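Local structure of anthranilate-CoA ligase (Stigmatella aurantiaca, 4WV3) at residues E470-I473 with R474-D478. The protein belongs to the ANL superfamily, pairing an AMP-binding enzyme domain with a smaller C-terminal domain. Sequence-based numbering, arbitrary orientation.
Sequences EALI and RQITD
L472 and I476 meet one turn apart at the start of helix 470-483, the crossover helix of a beta-alpha-beta unit between strands 454-462 and 492-496 in the C-terminal domain; in these first turns both are buried while most of their neighbours are exposed. Their mutual contact is modest, L472 CG lying 4.2 Å from I476 CD1; both side chains also pack on the strands of the unit, touching F495, and L472 further meets L462 while I476 meets I460 and I493. The backbone bond on this face is nearly straight: I476 N donates to L472 O at 2.9 Å with an N-H...O angle of 171°. At the helix start, by contrast, the bond from R474 N to E470 O is weak, at 3.5 Å.

Side chains on the outward side are looser, although Q475 N bonds A471 O at 2.7 Å. R474 runs back toward the first turn: CG stands anti to the backbone N (chi1 178°), and a bend at chi3 (49°) brings the guanidinium beside A471, with NH2 3.8 Å from A471 CB. One face of the group lies over E470 O. E470 OE2 remains 5.1 Å from R474 NH1, so the opposite charges probably attract only weakly, without a salt bridge. Q475 passes its CG 3.2 Å from A471 O and extends onward, its OE1 accepting a hydrogen bond from H436 NE2.

On exposed T477, the hydroxyl is turned back onto the preceding turn. I473 O, already bonded to T477 N, so gains a second donor, T477 OG1, at 2.6 Å from the opposite face of its carbonyl plane.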
ATOM      1  N   GLU A 470      -7.695  34.302  13.737  1.00 44.91           N
ATOM      2  CA  GLU A 470      -8.685  34.265  14.804  1.00 42.13           C
ATOM      3  C   GLU A 470     -10.026  33.770  14.271  1.00 43.24           C
ATOM      4  O   GLU A 470     -10.781  33.101  14.977  1.00 47.40           O
ATOM      5  CB  GLU A 470      -8.836  35.656  15.423  1.00 51.65           C
ATOM      6  CG  GLU A 470      -9.407  35.665  16.830  1.00 50.12           C
ATOM      7  CD  GLU A 470      -9.272  37.023  17.493  1.00 61.46           C
ATOM      8  OE1 GLU A 470      -8.538  37.878  16.951  1.00 49.09           O
ATOM      9  OE2 GLU A 470      -9.899  37.237  18.552  1.00 60.36           O
ATOM     10  N   ALA A 471     -10.308  34.095  13.013  1.00 36.63           N
ATOM     11  CA  ALA A 471     -11.546  33.674  12.370  1.00 37.45           C
ATOM     12  C   ALA A 471     -11.509  32.193  12.008  1.00 43.64           C
ATOM     13  O   ALA A 471     -12.489  31.476  12.204  1.00 46.64           O
ATOM     14  CB  ALA A 471     -11.811  34.517  11.132  1.00 32.83           C
ATOM     15  N   LEU A 472     -10.372  31.744  11.482  1.00 45.37           N
ATOM     16  CA  LEU A 472     -10.217  30.364  11.030  1.00 36.57           C
ATOM     17  C   LEU A 472     -10.441  29.360  12.156  1.00 33.37           C
ATOM     18  O   LEU A 472     -11.144  28.365  11.979  1.00 37.06           O
ATOM     19  CB  LEU A 472      -8.835  30.152  10.412  1.00 29.97           C
ATOM     20  CG  LEU A 472      -8.591  28.771   9.803  1.00 25.62           C
ATOM     21  CD1 LEU A 472      -9.479  28.562   8.585  1.00 23.07           C
ATOM     22  CD2 LEU A 472      -7.126  28.587   9.445  1.00 24.69           C
ATOM     23  N   ILE A 473      -9.833  29.624  13.309  1.00 31.45           N
ATOM     24  CA  ILE A 473     -10.011  28.779  14.484  1.00 32.34           C
ATOM     25  C   ILE A 473     -11.484  28.732  14.872  1.00 32.49           C
ATOM     26  O   ILE A 473     -12.022  27.673  15.194  1.00 32.48           O
ATOM     27  CB  ILE A 473      -9.191  29.298  15.681  1.00 29.35           C
ATOM     28  CG1 ILE A 473      -7.707  29.377  15.318  1.00 27.34           C
ATOM     29  CG2 ILE A 473      -9.397  28.409  16.897  1.00 24.58           C
ATOM     30  CD1 ILE A 473      -6.834  29.907  16.433  1.00 15.84           C
ATOM     31  N   ARG A 474     -12.130  29.891  14.823  1.00 30.49           N
ATOM     32  CA  ARG A 474     -13.544  30.006  15.152  1.00 36.19           C
ATOM     33  C   ARG A 474     -14.414  29.247  14.151  1.00 33.44           C
ATOM     34  O   ARG A 474     -15.377  28.583  14.535  1.00 24.43           O
ATOM     35  CB  ARG A 474     -13.951  31.480  15.212  1.00 42.36           C
ATOM     36  CG  ARG A 474     -15.421  31.722  15.500  1.00 49.01           C
ATOM     37  CD  ARG A 474     -15.681  33.194  15.779  1.00 60.05           C
ATOM     38  NE  ARG A 474     -15.089  34.055  14.759  1.00 60.51           N
ATOM     39  CZ  ARG A 474     -14.377  35.147  15.023  1.00 53.15           C
ATOM     40  NH1 ARG A 474     -14.169  35.519  16.279  1.00 50.50           N
ATOM     41  NH2 ARG A 474     -13.875  35.870  14.031  1.00 53.55           N
ATOM     42  N   GLN A 475     -14.065  29.343  12.871  1.00 30.86           N
ATOM     43  CA  GLN A 475     -14.797  28.641  11.818  1.00 30.33           C
ATOM     44  C   GLN A 475     -14.701  27.129  11.987  1.00 27.70           C
ATOM     45  O   GLN A 475     -15.706  26.423  11.915  1.00 29.91           O
ATOM     46  CB  GLN A 475     -14.281  29.044  10.435  1.00 32.89           C
ATOM     47  CG  GLN A 475     -14.584  30.481  10.045  1.00 33.13           C
ATOM     48  CD  GLN A 475     -14.061  30.832   8.666  1.00 41.90           C
ATOM     49  OE1 GLN A 475     -13.810  29.953   7.842  1.00 39.57           O
ATOM     50  NE2 GLN A 475     -13.889  32.124   8.409  1.00 40.63           N
ATOM     51  N   ILE A 476     -13.485  26.639  12.208  1.00 28.00           N
ATOM     52  CA  ILE A 476     -13.255  25.215  12.422  1.00 28.01           C
ATOM     53  C   ILE A 476     -13.954  24.746  13.695  1.00 25.78           C
ATOM     54  O   ILE A 476     -14.522  23.653  13.739  1.00 21.65           O
ATOM     55  CB  ILE A 476     -11.747  24.895  12.498  1.00 29.33           C
ATOM     56  CG1 ILE A 476     -11.073  25.195  11.158  1.00 25.96           C
ATOM     57  CG2 ILE A 476     -11.518  23.443  12.881  1.00 22.76           C
ATOM     58  CD1 ILE A 476      -9.594  24.870  11.130  1.00 23.49           C
ATOM     59  N   THR A 477     -13.920  25.587  14.724  1.00 26.35           N
ATOM     60  CA  THR A 477     -14.577  25.283  15.989  1.00 25.46           C
ATOM     61  C   THR A 477     -16.089  25.174  15.818  1.00 26.80           C
ATOM     62  O   THR A 477     -16.707  24.216  16.281  1.00 27.38           O
ATOM     63  CB  THR A 477     -14.266  26.352  17.055  1.00 27.27           C
ATOM     64  OG1 THR A 477     -12.850  26.419  17.267  1.00 27.82           O
ATOM     65  CG2 THR A 477     -14.955  26.017  18.369  1.00 20.02           C
ATOM     66  N   ASP A 478     -16.679  26.158  15.146  1.00 28.32           N
ATOM     67  CA  ASP A 478     -18.123  26.173  14.925  1.00 34.05           C
ATOM     68  C   ASP A 478     -18.562  25.055  13.984  1.00 31.51           C
ATOM     69  O   ASP A 478     -19.698  24.584  14.054  1.00 32.25           O
ATOM     70  CB  ASP A 478     -18.574  27.531  14.383  1.00 27.77           C
ATOM     71  CG  ASP A 478     -18.307  28.665  15.354  1.00 38.55           C
ATOM     72  OD1 ASP A 478     -18.117  28.385  16.558  1.00 39.60           O
ATOM     73  OD2 ASP A 478     -18.289  29.834  14.915  1.00 34.57           O
TER